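Local coordinates for protein leucine aminopeptidase (Legionella pneumophila, PDB 5GNE) that is a zinc-dependent aminopeptidase of peptidase family M28, an exopeptidase that probably removes residues one at a time from the N-termini of peptides, at residues P95-A100 with I369-L374; S128-T133 with N166-P171. One frame throughout, in Å; residues are numbered along the deposited sequence. Where two conformers were deposited one is given.

Contact 1: residues P95-A100 with I369-L374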
loop_
_atom_site.group_PDB
_atom_site.type_symbol
_atom_site.label_atom_id
_atom_site.label_comp_id
_atom_site.label_asym_id
_atom_site.label_seq_id
_atom_site.Cartn_x
_atom_site.Cartn_y
_atom_site.Cartn_z
ATOM N N PRO A 95 -5.581 -11.566 -20.341
ATOM C CA PRO A 95 -5.589 -10.988 -21.683
ATOM C C PRO A 95 -4.988 -9.595 -21.689
ATOM O O PRO A 95 -5.154 -8.890 -20.686
ATOM C CB PRO A 95 -7.075 -10.901 -22.039
ATOM C CG PRO A 95 -7.775 -11.755 -21.066
ATOM C CD PRO A 95 -6.934 -11.849 -19.842
ATOM N N ILE A 96 -4.233 -9.253 -22.732
ATOM C CA ILE A 96 -3.818 -7.872 -22.999
ATOM C C ILE A 96 -4.249 -7.440 -24.436
ATOM O O ILE A 96 -3.590 -7.773 -25.408
ATOM C CB ILE A 96 -2.309 -7.736 -22.801
ATOM C CG1 ILE A 96 -1.947 -8.061 -21.350
ATOM C CG2 ILE A 96 -1.853 -6.337 -23.103
ATOM C CD1 ILE A 96 -0.453 -8.064 -21.077
ATOM N N ASN A 97 -5.359 -6.720 -24.572
ATOM C CA ASN A 97 -6.040 -6.602 -25.871
ATOM C C ASN A 97 -6.681 -5.232 -26.141
ATOM O O ASN A 97 -7.605 -5.100 -26.955
ATOM C CB ASN A 97 -7.087 -7.726 -25.943
ATOM C CG ASN A 97 -7.944 -7.778 -24.701
ATOM O OD1 ASN A 97 -7.758 -6.987 -23.760
ATOM N ND2 ASN A 97 -8.818 -8.756 -24.642
ATOM N N HIS A 98 -6.227 -4.260 -25.375
ATOM C CA HIS A 98 -6.764 -2.919 -25.272
ATOM C C HIS A 98 -5.746 -1.817 -25.545
ATOM O O HIS A 98 -5.783 -0.751 -24.897
ATOM C CB HIS A 98 -7.341 -2.894 -23.848
ATOM C CG HIS A 98 -8.523 -3.792 -23.711
ATOM N ND1 HIS A 98 -9.466 -3.652 -22.733
ATOM C CD2 HIS A 98 -9.124 -4.552 -24.664
ATOM C CE1 HIS A 98 -10.448 -4.500 -22.937
ATOM N NE2 HIS A 98 -10.306 -4.989 -24.162
ATOM N N GLU A 99 -4.903 -2.006 -26.555
ATOM C CA GLU A 99 -3.782 -1.104 -26.790
ATOM C C GLU A 99 -4.237 0.329 -27.077
ATOM O O GLU A 99 -3.636 1.285 -26.580
ATOM C CB GLU A 99 -2.905 -1.601 -27.949
ATOM C CG GLU A 99 -1.855 -0.555 -28.379
ATOM C CD GLU A 99 -0.707 -1.120 -29.219
ATOM O OE1 GLU A 99 -0.498 -2.359 -29.226
ATOM O OE2 GLU A 99 0.034 -0.300 -29.811
ATOM N N ALA A 100 -5.311 0.497 -27.846
ATOM C CA ALA A 100 -5.761 1.854 -28.173
ATOM C C ALA A 100 -6.159 2.591 -26.917
ATOM O O ALA A 100 -5.771 3.744 -26.720
ATOM C CB ALA A 100 -6.896 1.816 -29.135
ATOM N N ILE A 369 -5.245 -0.987 -14.867
ATOM C CA ILE A 369 -6.653 -0.648 -14.780
ATOM C C ILE A 369 -7.409 -0.909 -16.092
ATOM O O ILE A 369 -8.520 -1.417 -16.081
ATOM C CB ILE A 369 -6.832 0.811 -14.369
ATOM C CG1 ILE A 369 -6.482 0.997 -12.894
ATOM C CG2 ILE A 369 -8.260 1.253 -14.557
ATOM C CD1 ILE A 369 -6.569 2.431 -12.487
ATOM N N VAL A 370 -6.811 -0.594 -17.233
ATOM C CA VAL A 370 -7.524 -0.791 -18.496
ATOM C C VAL A 370 -7.641 -2.274 -18.823
ATOM O O VAL A 370 -8.722 -2.767 -19.157
ATOM C CB VAL A 370 -6.837 -0.056 -19.677
ATOM C CG1 VAL A 370 -7.432 -0.491 -21.005
ATOM C CG2 VAL A 370 -6.983 1.443 -19.515
ATOM N N GLU A 371 -6.537 -3.000 -18.773
ATOM C CA GLU A 371 -6.610 -4.371 -19.230
ATOM C C GLU A 371 -7.420 -5.272 -18.285
ATOM O O GLU A 371 -8.065 -6.224 -18.745
ATOM C CB GLU A 371 -5.221 -4.919 -19.483
ATOM C CG GLU A 371 -4.492 -4.112 -20.563
ATOM C CD GLU A 371 -5.018 -4.371 -21.967
ATOM O OE1 GLU A 371 -5.969 -5.154 -22.122
ATOM O OE2 GLU A 371 -4.469 -3.812 -22.938
ATOM N N LEU A 372 -7.418 -4.973 -16.988
ATOM C CA LEU A 372 -8.334 -5.669 -16.079
ATOM C C LEU A 372 -9.757 -5.076 -16.140
ATOM O O LEU A 372 -10.755 -5.811 -16.097
ATOM C CB LEU A 372 -7.799 -5.617 -14.654
ATOM C CG LEU A 372 -6.600 -6.518 -14.350
ATOM C CD1 LEU A 372 -6.106 -6.290 -12.948
ATOM C CD2 LEU A 372 -7.025 -7.959 -14.490
ATOM N N GLY A 373 -9.835 -3.746 -16.238
ATOM C CA GLY A 373 -11.085 -3.003 -16.195
ATOM C C GLY A 373 -12.025 -3.275 -17.357
ATOM O O GLY A 373 -13.239 -3.144 -17.233
ATOM N N LEU A 374 -11.447 -3.649 -18.492
ATOM C CA LEU A 374 -12.214 -4.001 -19.671
ATOM C C LEU A 374 -11.975 -5.475 -20.157
ATOM O O LEU A 374 -12.459 -5.872 -21.209
ATOM C CB LEU A 374 -11.837 -3.011 -20.777
ATOM C CG LEU A 374 -11.731 -1.503 -20.607
ATOM C CD1 LEU A 374 -11.082 -0.866 -21.841
ATOM C CD2 LEU A 374 -13.138 -0.938 -20.430
#

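Contact 2: residues S128-T133 with N166-P171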
loop_
_atom_site.group_PDB
_atom_site.type_symbol
_atom_site.label_atom_id
_atom_site.label_comp_id
_atom_site.label_asym_id
_atom_site.label_seq_id
_atom_site.Cartn_x
_atom_site.Cartn_y
_atom_site.Cartn_z
ATOM N N SER A 128 2.199 11.370 10.341
ATOM C CA SER A 128 2.118 10.280 11.315
ATOM C C SER A 128 0.689 9.904 11.704
ATOM O O SER A 128 -0.172 10.765 11.811
ATOM C CB SER A 128 2.901 10.658 12.565
ATOM O OG SER A 128 2.448 9.926 13.685
ATOM N N ALA A 129 0.444 8.622 11.954
ATOM C CA ALA A 129 -0.894 8.176 12.322
ATOM C C ALA A 129 -1.360 8.731 13.666
ATOM O O ALA A 129 -2.549 8.674 13.976
ATOM C CB ALA A 129 -0.967 6.638 12.329
ATOM N N LYS A 130 -0.428 9.244 14.462
ATOM C CA LYS A 130 -0.769 9.858 15.741
ATOM C C LYS A 130 -0.963 11.370 15.658
ATOM O O LYS A 130 -1.548 11.959 16.567
ATOM C CB LYS A 130 0.310 9.594 16.801
ATOM C CG LYS A 130 0.556 8.159 17.172
ATOM C CD LYS A 130 1.684 8.060 18.202
ATOM C CE LYS A 130 1.316 7.093 19.335
ATOM N NZ LYS A 130 2.202 7.216 20.534
ATOM N N SER A 131 -0.470 12.014 14.599
ATOM C CA SER A 131 -0.416 13.478 14.616
ATOM C C SER A 131 -1.591 14.109 13.875
ATOM O O SER A 131 -2.308 13.454 13.119
ATOM C CB SER A 131 0.907 13.998 14.031
ATOM O OG SER A 131 0.952 13.884 12.617
ATOM N N ARG A 132 -1.791 15.392 14.137
ATOM C CA ARG A 132 -2.826 16.183 13.498
ATOM C C ARG A 132 -2.546 16.293 11.996
ATOM O O ARG A 132 -3.459 16.161 11.175
ATOM C CB ARG A 132 -2.929 17.553 14.177
ATOM C CG ARG A 132 -4.164 18.366 13.802
ATOM C CD ARG A 132 -5.427 17.480 13.919
ATOM N NE ARG A 132 -6.679 18.130 13.500
ATOM C CZ ARG A 132 -6.939 18.634 12.293
ATOM N NH1 ARG A 132 -6.014 18.634 11.362
ATOM N NH2 ARG A 132 -8.122 19.178 12.027
ATOM N N THR A 133 -1.296 16.562 11.631
ATOM C CA THR A 133 -0.950 16.623 10.218
ATOM C C THR A 133 -1.242 15.306 9.528
ATOM O O THR A 133 -1.754 15.296 8.415
ATOM C CB THR A 133 0.522 16.988 9.996
ATOM O OG1 THR A 133 1.346 16.243 10.906
ATOM C CG2 THR A 133 0.738 18.467 10.229
ATOM N N ASN A 166 -9.253 1.906 17.436
ATOM C CA ASN A 166 -9.275 2.963 18.442
ATOM C C ASN A 166 -7.859 3.331 18.818
ATOM O O ASN A 166 -7.630 4.044 19.783
ATOM C CB ASN A 166 -10.070 2.537 19.684
ATOM C CG ASN A 166 -11.572 2.747 19.526
ATOM O OD1 ASN A 166 -12.020 3.714 18.906
ATOM N ND2 ASN A 166 -12.356 1.843 20.100
ATOM N N LYS A 167 -6.907 2.861 18.025
ATOM C CA LYS A 167 -5.510 3.063 18.365
ATOM C C LYS A 167 -4.897 4.289 17.730
ATOM O O LYS A 167 -3.949 4.844 18.275
ATOM C CB LYS A 167 -4.698 1.819 17.983
ATOM C CG LYS A 167 -5.438 0.529 18.291
ATOM C CD LYS A 167 -4.623 -0.700 17.956
ATOM C CE LYS A 167 -4.078 -1.367 19.220
ATOM N NZ LYS A 167 -3.254 -2.602 18.945
ATOM N N PHE A 168 -5.405 4.691 16.567
ATOM C CA PHE A 168 -4.799 5.800 15.817
ATOM C C PHE A 168 -5.814 6.774 15.233
ATOM O O PHE A 168 -6.742 6.370 14.538
ATOM C CB PHE A 168 -3.906 5.237 14.713
ATOM C CG PHE A 168 -2.689 4.514 15.228
ATOM C CD1 PHE A 168 -1.603 5.221 15.730
ATOM C CD2 PHE A 168 -2.654 3.130 15.278
ATOM C CE1 PHE A 168 -0.469 4.551 16.218
ATOM C CE2 PHE A 168 -1.532 2.456 15.769
ATOM C CZ PHE A 168 -0.441 3.163 16.238
ATOM N N ILE A 169 -5.623 8.063 15.497
ATOM C CA ILE A 169 -6.571 9.074 15.031
ATOM C C ILE A 169 -6.608 9.218 13.505
ATOM O O ILE A 169 -7.585 9.696 12.946
ATOM C CB ILE A 169 -6.288 10.459 15.674
ATOM C CG1 ILE A 169 -4.829 10.872 15.495
ATOM C CG2 ILE A 169 -6.638 10.453 17.148
ATOM C CD1 ILE A 169 -4.562 12.320 15.885
ATOM N N GLN A 170 -5.550 8.813 12.826
ATOM C CA GLN A 170 -5.531 8.905 11.370
ATOM C C GLN A 170 -6.356 7.780 10.738
ATOM O O GLN A 170 -6.079 6.606 10.951
ATOM C CB GLN A 170 -4.084 8.864 10.869
ATOM C CG GLN A 170 -3.926 8.884 9.367
ATOM C CD GLN A 170 -2.506 8.579 8.958
ATOM O OE1 GLN A 170 -2.010 7.482 9.187
ATOM N NE2 GLN A 170 -1.843 9.542 8.363
ATOM N N PRO A 171 -7.372 8.133 9.940
ATOM C CA PRO A 171 -8.183 7.091 9.306
ATOM C C PRO A 171 -7.633 6.720 7.938
ATOM O O PRO A 171 -6.866 7.500 7.351
ATOM C CB PRO A 171 -9.542 7.766 9.145
ATOM C CG PRO A 171 -9.179 9.161 8.878
ATOM C CD PRO A 171 -7.911 9.470 9.657
#

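Contact 1: residues P95-A100 with I369-L374
E371 reaches from the last turn of helix 355-373 to the backbone of residues 96-98. Its chain bends at chi2 (-73°), which carries CD toward N97 and H98. OE2 receives H98 N at 3.0 Å through its syn lone pair. OE1 accepts N97 N, also at 3.0 Å; this bond is nearly straight, but the donor stands above the carboxylate plane, 37° out of it. Two consecutive backbone N-H groups thus hold one carboxylate and limit its rotation. OE2 has a further partner in Y301 OH, from helix 288-302. That neighbour and the two N-H groups would be expected to stabilise a negative charge. The side chain of I96 crosses that of E371 at about a right angle, with CG2 3.6 Å from OE2. The plane of the H98 ring is turned 32° from the carboxylate. On the apolar side V370 CG1 packs on H98 CB at 3.7 Å, and V370 also touches V102 and L105 of helix 99-106. H98 is the N-cap residue of that helix. The contact is tertiary packing away from the zinc site: E371 joins the C-terminal end of helix 355-373 to the N-terminal approach of helix 99-106.

Contact 2: residues S128-T133 with N166-P171
A129 and Q170 form the tight centre of this contact. Q170 N donates to A129 O at 3.2 Å, tilted 19° from the carbonyl plane. The side chain of Q170 lies against the same residue. Its CG is anti to the backbone N (chi1 177°), and OE1 comes within 3.4 Å of A129 CB. The buried amide has partners at both ends: OE1 accepts A237 N, and NE2 donates to G134 O in helix 132-151. F168 CD1 meets A129 CB at 3.7 Å, obliquely to the ring. Residues 128-131 make a type I beta turn combined with an ST turn, in which S128 OG accepts K130 N at 3.1 Å; this OG is also hydrogen-bonded to D196 OD1. S131 N-caps helix 132-151 through OG to G134 N, and OG is also bonded to N126 OD1. On the other side, the chain bends at I169 and leads into strand 170-177 of the mixed sheet. I169 is exposed, yet its CD1 comes close to K130 O, at 3.1 Å, and its side chain reaches V135. The periphery is looser. K130 CG lies at the edge of the F168 ring, in its plane, 3.9 Å from CE1, while the lysine itself is exposed. Further out, R132 pairs with E136.

Contacts 1 and 2 lie on opposite sides of the chain's centre. Their own centres are 38 Å apart, and their nearest atoms about 20 Å, so they do not touch. Along the sequence, contact 2 is nested inside the loop closed by contact 1. Both join the start of a helix to a distant part of the chain. Only contact 2 is near the metal site. The side chain of Q170 is about 7 Å from that of H191 and about 12 Å from a bound zinc ion; A129 is about 7 Å from E239, side chain to side chain. Contact 1 lies away from the annotated sites, where the C-terminal helix meets the chain before helix 99-106.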